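Local coordinates for aspartokinase (Clostridium acetobutylicum, PDB 3TVI), which probably phosphorylates the beta-carboxyl group of L-aspartate with ATP, an early step in making threonine, methionine and lysine, at residues B[373-384]-B[415-426]. Residues are numbered along the deposited sequence; the frame is centred on the assembly and turned at random.
Sequences NMALVATVGTGM and INVIVGVETVDF
A375 and V421 form one hydrogen-bonded pair of the antiparallel ladder that joins strands 373-380 and 416-422 inside the antiparallel sheet of the ACT fold (beta-alpha-beta-beta-alpha-beta) in the regulatory region of this aspartokinase. The strand axes come within 4.4 Å at 148°, and similar two-way pairs follow at V377-V419 and T379-V417. A single bond, G381 N to I415 O at 2.9 Å, continues the ladder beyond the end of strand 373-380.

The two faces differ in relief. On one lie A375, V377, T379, V417, V419 and V421, with helix 390-400 packing on T379, V417 and V419. F426, which begins helix 426-437, covers the other end of this face: with CG anti to the backbone N (chi1 175°) its ring reaches back across to strand 373-380. The short A375 side chain leaves room for this ring, with F426 CD1 3.5 Å from A375 CB, while V377 CG2 is the next bump along and L376 O meets the ring edge in plane. At the far end, the selenomethionine M384 turns its bent tail over strand 416-422, its CE 3.5 Å from V417 CG2.

The opposite face carries L376, A378, V380, N416 and I418. G420 is its dip, partly occupied by L376 CD2, 3.9 Å from G420 CA, and flanked by M374 SE. The I418 side chain on this face is about 8 Å from a bound lysine.

Past the ladder, the chain swings away at T423, whose N donates to N373 O from above the carbonyl plane, 2.8 Å away.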
ATOM      1  N   ASN B 373     -11.256  -5.012  12.576  1.00 85.43           N
ATOM      2  CA  ASN B 373     -11.370  -6.456  12.806  1.00 85.82           C
ATOM      3  C   ASN B 373     -10.654  -7.311  11.758  1.00 84.21           C
ATOM      4  O   ASN B 373     -11.091  -8.418  11.425  1.00 83.83           O
ATOM      5  CB  ASN B 373     -12.844  -6.876  12.938  1.00 87.73           C
ATOM      6  CG  ASN B 373     -13.532  -6.226  14.124  1.00 88.99           C
ATOM      7  OD1 ASN B 373     -14.547  -5.552  13.966  1.00 91.24           O
ATOM      8  ND2 ASN B 373     -12.979  -6.425  15.322  1.00 86.43           N
HETATM    9  N   MSE B 374      -9.533  -6.793  11.266  1.00 83.63           N
HETATM   10  CA  MSE B 374      -8.665  -7.526  10.353  1.00 80.06           C
HETATM   11  C   MSE B 374      -7.451  -7.995  11.117  1.00 78.23           C
HETATM   12  O   MSE B 374      -6.997  -7.341  12.061  1.00 76.53           O
HETATM   13  CB  MSE B 374      -8.252  -6.609   9.200  1.00 79.46           C
HETATM   14  CG  MSE B 374      -7.262  -7.278   8.249  1.00 79.10           C
HETATM   15 SE   MSE B 374      -7.541  -6.637   6.410  0.69 79.13          SE
HETATM   16  CE  MSE B 374      -6.075  -5.323   6.359  1.00 76.62           C
ATOM     17  N   ALA B 375      -6.935  -9.154  10.723  1.00 76.22           N
ATOM     18  CA  ALA B 375      -5.633  -9.630  11.177  1.00 73.89           C
ATOM     19  C   ALA B 375      -4.775  -9.955   9.953  1.00 70.43           C
ATOM     20  O   ALA B 375      -5.300 -10.234   8.865  1.00 69.07           O
ATOM     21  CB  ALA B 375      -5.791 -10.852  12.069  1.00 75.49           C
ATOM     22  N   LEU B 376      -3.457  -9.903  10.135  1.00 66.01           N
ATOM     23  CA  LEU B 376      -2.513 -10.137   9.046  1.00 61.57           C
ATOM     24  C   LEU B 376      -1.784 -11.436   9.277  1.00 59.23           C
ATOM     25  O   LEU B 376      -1.358 -11.720  10.390  1.00 57.50           O
ATOM     26  CB  LEU B 376      -1.503  -8.997   8.949  1.00 58.86           C
ATOM     27  CG  LEU B 376      -2.109  -7.647   8.589  1.00 59.07           C
ATOM     28  CD1 LEU B 376      -1.018  -6.605   8.507  1.00 59.07           C
ATOM     29  CD2 LEU B 376      -2.878  -7.711   7.278  1.00 59.92           C
ATOM     30  N   VAL B 377      -1.659 -12.225   8.215  1.00 57.89           N
ATOM     31  CA  VAL B 377      -0.891 -13.462   8.254  1.00 56.77           C
ATOM     32  C   VAL B 377       0.210 -13.378   7.200  1.00 55.21           C
ATOM     33  O   VAL B 377      -0.066 -13.231   6.002  1.00 55.33           O
ATOM     34  CB  VAL B 377      -1.782 -14.694   8.010  1.00 56.01           C
ATOM     35  CG1 VAL B 377      -0.976 -15.978   8.155  1.00 54.06           C
ATOM     36  CG2 VAL B 377      -2.948 -14.686   8.980  1.00 56.74           C
ATOM     37  N   ALA B 378       1.453 -13.443   7.664  1.00 52.61           N
ATOM     38  CA  ALA B 378       2.600 -13.388   6.783  1.00 51.57           C
ATOM     39  C   ALA B 378       3.164 -14.778   6.676  1.00 50.10           C
ATOM     40  O   ALA B 378       3.506 -15.393   7.688  1.00 51.14           O
ATOM     41  CB  ALA B 378       3.649 -12.446   7.332  1.00 52.51           C
ATOM     42  N   THR B 379       3.259 -15.279   5.452  1.00 47.37           N
ATOM     43  CA  THR B 379       3.852 -16.584   5.228  1.00 46.30           C
ATOM     44  C   THR B 379       5.115 -16.362   4.396  1.00 45.32           C
ATOM     45  O   THR B 379       5.070 -15.722   3.350  1.00 46.37           O
ATOM     46  CB  THR B 379       2.833 -17.584   4.637  1.00 45.47           C
ATOM     47  OG1 THR B 379       3.477 -18.424   3.682  1.00 44.76           O
ATOM     48  CG2 THR B 379       1.648 -16.861   3.993  1.00 45.42           C
ATOM     49  N   VAL B 380       6.242 -16.861   4.902  1.00 44.26           N
ATOM     50  CA  VAL B 380       7.566 -16.417   4.475  1.00 43.77           C
ATOM     51  C   VAL B 380       8.433 -17.595   4.042  1.00 44.86           C
ATOM     52  O   VAL B 380       8.346 -18.686   4.616  1.00 44.42           O
ATOM     53  CB  VAL B 380       8.274 -15.667   5.625  1.00 42.27           C
ATOM     54  CG1 VAL B 380       9.623 -15.132   5.196  1.00 41.57           C
ATOM     55  CG2 VAL B 380       7.417 -14.518   6.103  1.00 42.48           C
ATOM     56  N   GLY B 381       9.260 -17.378   3.023  1.00 46.06           N
ATOM     57  CA  GLY B 381      10.214 -18.398   2.602  1.00 49.39           C
ATOM     58  C   GLY B 381      10.970 -17.981   1.365  1.00 52.20           C
ATOM     59  O   GLY B 381      10.407 -17.324   0.515  1.00 55.31           O
ATOM     60  N   THR B 382      12.248 -18.336   1.259  1.00 54.71           N
ATOM     61  CA  THR B 382      13.011 -18.029   0.042  1.00 55.49           C
ATOM     62  C   THR B 382      12.450 -18.843  -1.126  1.00 58.02           C
ATOM     63  O   THR B 382      12.231 -18.316  -2.208  1.00 58.20           O
ATOM     64  CB  THR B 382      14.523 -18.300   0.207  1.00 54.85           C
ATOM     65  OG1 THR B 382      14.720 -19.577   0.816  1.00 55.39           O
ATOM     66  CG2 THR B 382      15.186 -17.231   1.073  1.00 53.22           C
ATOM     67  N   GLY B 383      12.167 -20.118  -0.877  1.00 61.87           N
ATOM     68  CA  GLY B 383      11.645 -21.023  -1.898  1.00 64.00           C
ATOM     69  C   GLY B 383      10.268 -20.698  -2.456  1.00 66.25           C
ATOM     70  O   GLY B 383       9.766 -21.419  -3.321  1.00 69.36           O
HETATM   71  N   MSE B 384       9.645 -19.626  -1.978  1.00 67.24           N
HETATM   72  CA  MSE B 384       8.381 -19.158  -2.561  1.00 69.18           C
HETATM   73  C   MSE B 384       8.630 -17.887  -3.331  1.00 72.52           C
HETATM   74  O   MSE B 384       7.858 -16.928  -3.235  1.00 73.56           O
HETATM   75  CB  MSE B 384       7.314 -18.970  -1.476  1.00 66.15           C
HETATM   76  CG  MSE B 384       7.765 -18.118  -0.296  1.00 62.49           C
HETATM   77 SE   MSE B 384       6.250 -17.676   0.865  0.64 58.48          SE
HETATM   78  CE  MSE B 384       4.881 -17.408  -0.525  1.00 58.42           C
ATOM     79  N   ILE B 415      10.015 -13.065  -1.215  1.00 59.35           N
ATOM     80  CA  ILE B 415      10.004 -14.242  -0.350  1.00 58.64           C
ATOM     81  C   ILE B 415       8.842 -14.224   0.651  1.00 59.48           C
ATOM     82  O   ILE B 415       8.972 -14.737   1.767  1.00 59.87           O
ATOM     83  CB  ILE B 415      11.346 -14.365   0.413  1.00 58.42           C
ATOM     84  CG1 ILE B 415      11.636 -13.104   1.232  1.00 58.51           C
ATOM     85  CG2 ILE B 415      12.492 -14.614  -0.556  1.00 58.22           C
ATOM     86  CD1 ILE B 415      12.644 -13.340   2.334  1.00 58.82           C
ATOM     87  N   ASN B 416       7.695 -13.672   0.255  1.00 59.84           N
ATOM     88  CA  ASN B 416       6.672 -13.332   1.239  1.00 59.67           C
ATOM     89  C   ASN B 416       5.291 -12.992   0.676  1.00 57.37           C
ATOM     90  O   ASN B 416       5.142 -12.018  -0.051  1.00 57.09           O
ATOM     91  CB  ASN B 416       7.221 -12.158   2.054  1.00 62.23           C
ATOM     92  CG  ASN B 416       6.154 -11.390   2.791  1.00 64.07           C
ATOM     93  OD1 ASN B 416       5.507 -11.915   3.690  1.00 69.69           O
ATOM     94  ND2 ASN B 416       5.989 -10.124   2.436  1.00 65.07           N
ATOM     95  N   VAL B 417       4.285 -13.794   1.022  1.00 56.64           N
ATOM     96  CA  VAL B 417       2.883 -13.426   0.762  1.00 57.42           C
ATOM     97  C   VAL B 417       2.158 -13.101   2.063  1.00 57.83           C
ATOM     98  O   VAL B 417       2.184 -13.891   3.017  1.00 58.73           O
ATOM     99  CB  VAL B 417       2.073 -14.525   0.047  1.00 55.62           C
ATOM    100  CG1 VAL B 417       0.631 -14.073  -0.129  1.00 52.36           C
ATOM    101  CG2 VAL B 417       2.688 -14.846  -1.298  1.00 55.81           C
ATOM    102  N   ILE B 418       1.500 -11.943   2.080  1.00 56.53           N
ATOM    103  CA  ILE B 418       0.732 -11.504   3.226  1.00 55.32           C
ATOM    104  C   ILE B 418      -0.746 -11.535   2.877  1.00 54.71           C
ATOM    105  O   ILE B 418      -1.169 -11.052   1.829  1.00 54.54           O
ATOM    106  CB  ILE B 418       1.112 -10.086   3.655  1.00 55.43           C
ATOM    107  CG1 ILE B 418       2.607 -10.003   3.958  1.00 55.47           C
ATOM    108  CG2 ILE B 418       0.308  -9.681   4.879  1.00 56.21           C
ATOM    109  CD1 ILE B 418       3.264  -8.809   3.294  1.00 56.98           C
ATOM    110  N   VAL B 419      -1.522 -12.117   3.776  1.00 54.24           N
ATOM    111  CA  VAL B 419      -2.944 -12.267   3.600  1.00 53.15           C
ATOM    112  C   VAL B 419      -3.590 -11.609   4.792  1.00 55.31           C
ATOM    113  O   VAL B 419      -3.110 -11.768   5.918  1.00 56.22           O
ATOM    114  CB  VAL B 419      -3.320 -13.748   3.569  1.00 51.67           C
ATOM    115  CG1 VAL B 419      -4.572 -14.001   4.379  1.00 53.12           C
ATOM    116  CG2 VAL B 419      -3.491 -14.217   2.142  1.00 50.52           C
ATOM    117  N   GLY B 420      -4.669 -10.872   4.544  1.00 56.77           N
ATOM    118  CA  GLY B 420      -5.413 -10.197   5.607  1.00 58.09           C
ATOM    119  C   GLY B 420      -6.791 -10.793   5.741  1.00 58.36           C
ATOM    120  O   GLY B 420      -7.465 -11.008   4.744  1.00 58.29           O
ATOM    121  N   VAL B 421      -7.206 -11.059   6.975  1.00 60.58           N
ATOM    122  CA  VAL B 421      -8.458 -11.769   7.244  1.00 62.63           C
ATOM    123  C   VAL B 421      -9.119 -11.290   8.519  1.00 66.63           C
ATOM    124  O   VAL B 421      -8.471 -10.675   9.370  1.00 67.99           O
ATOM    125  CB  VAL B 421      -8.222 -13.280   7.425  1.00 61.17           C
ATOM    126  CG1 VAL B 421      -7.689 -13.892   6.141  1.00 59.12           C
ATOM    127  CG2 VAL B 421      -7.286 -13.539   8.604  1.00 59.09           C
ATOM    128  N   GLU B 422     -10.404 -11.621   8.655  1.00 69.89           N
ATOM    129  CA  GLU B 422     -11.174 -11.341   9.871  1.00 73.15           C
ATOM    130  C   GLU B 422     -10.456 -11.866  11.105  1.00 72.11           C
ATOM    131  O   GLU B 422      -9.970 -13.001  11.109  1.00 72.04           O
ATOM    132  CB  GLU B 422     -12.552 -12.005   9.801  1.00 78.53           C
ATOM    133  CG  GLU B 422     -13.674 -11.169  10.397  1.00 82.62           C
ATOM    134  CD  GLU B 422     -14.067 -10.008   9.496  1.00 84.31           C
ATOM    135  OE1 GLU B 422     -14.379 -10.243   8.298  1.00 81.84           O
ATOM    136  OE2 GLU B 422     -14.056  -8.860   9.993  1.00 87.33           O
ATOM    137  N   THR B 423     -10.412 -11.052  12.156  1.00 70.55           N
ATOM    138  CA  THR B 423      -9.695 -11.419  13.377  1.00 68.87           C
ATOM    139  C   THR B 423     -10.195 -12.716  14.015  1.00 69.69           C
ATOM    140  O   THR B 423      -9.426 -13.425  14.651  1.00 68.12           O
ATOM    141  CB  THR B 423      -9.756 -10.294  14.409  1.00 67.36           C
ATOM    142  OG1 THR B 423      -9.402  -9.065  13.770  1.00 66.65           O
ATOM    143  CG2 THR B 423      -8.787 -10.566  15.529  1.00 66.98           C
ATOM    144  N   VAL B 424     -11.476 -13.027  13.840  1.00 72.72           N
ATOM    145  CA  VAL B 424     -12.008 -14.314  14.290  1.00 75.33           C
ATOM    146  C   VAL B 424     -11.306 -15.494  13.600  1.00 75.94           C
ATOM    147  O   VAL B 424     -11.014 -16.506  14.238  1.00 76.15           O
ATOM    148  CB  VAL B 424     -13.536 -14.414  14.074  1.00 76.82           C
ATOM    149  CG1 VAL B 424     -13.892 -14.351  12.595  1.00 76.40           C
ATOM    150  CG2 VAL B 424     -14.076 -15.693  14.700  1.00 79.12           C
ATOM    151  N   ASP B 425     -11.018 -15.340  12.307  1.00 77.97           N
ATOM    152  CA  ASP B 425     -10.431 -16.417  11.490  1.00 78.40           C
ATOM    153  C   ASP B 425      -8.891 -16.531  11.571  1.00 77.33           C
ATOM    154  O   ASP B 425      -8.308 -17.469  11.022  1.00 77.17           O
ATOM    155  CB  ASP B 425     -10.868 -16.253  10.027  1.00 77.45           C
ATOM    156  CG  ASP B 425     -12.340 -16.597   9.806  1.00 81.25           C
ATOM    157  OD1 ASP B 425     -12.996 -17.111  10.742  1.00 86.54           O
ATOM    158  OD2 ASP B 425     -12.847 -16.367   8.684  1.00 81.12           O
ATOM    159  N   PHE B 426      -8.240 -15.595  12.259  1.00 74.94           N
ATOM    160  CA  PHE B 426      -6.783 -15.570  12.343  1.00 72.79           C
ATOM    161  C   PHE B 426      -6.193 -16.951  12.632  1.00 72.92           C
ATOM    162  O   PHE B 426      -5.445 -17.492  11.823  1.00 75.35           O
ATOM    163  CB  PHE B 426      -6.349 -14.561  13.404  1.00 71.92           C
ATOM    164  CG  PHE B 426      -4.870 -14.538  13.665  1.00 71.59           C
ATOM    165  CD1 PHE B 426      -4.024 -13.792  12.863  1.00 72.17           C
ATOM    166  CD2 PHE B 426      -4.325 -15.239  14.733  1.00 72.26           C
ATOM    167  CE1 PHE B 426      -2.658 -13.753  13.110  1.00 70.67           C
ATOM    168  CE2 PHE B 426      -2.961 -15.205  14.984  1.00 71.39           C
ATOM    169  CZ  PHE B 426      -2.126 -14.460  14.170  1.00 69.67           C
TER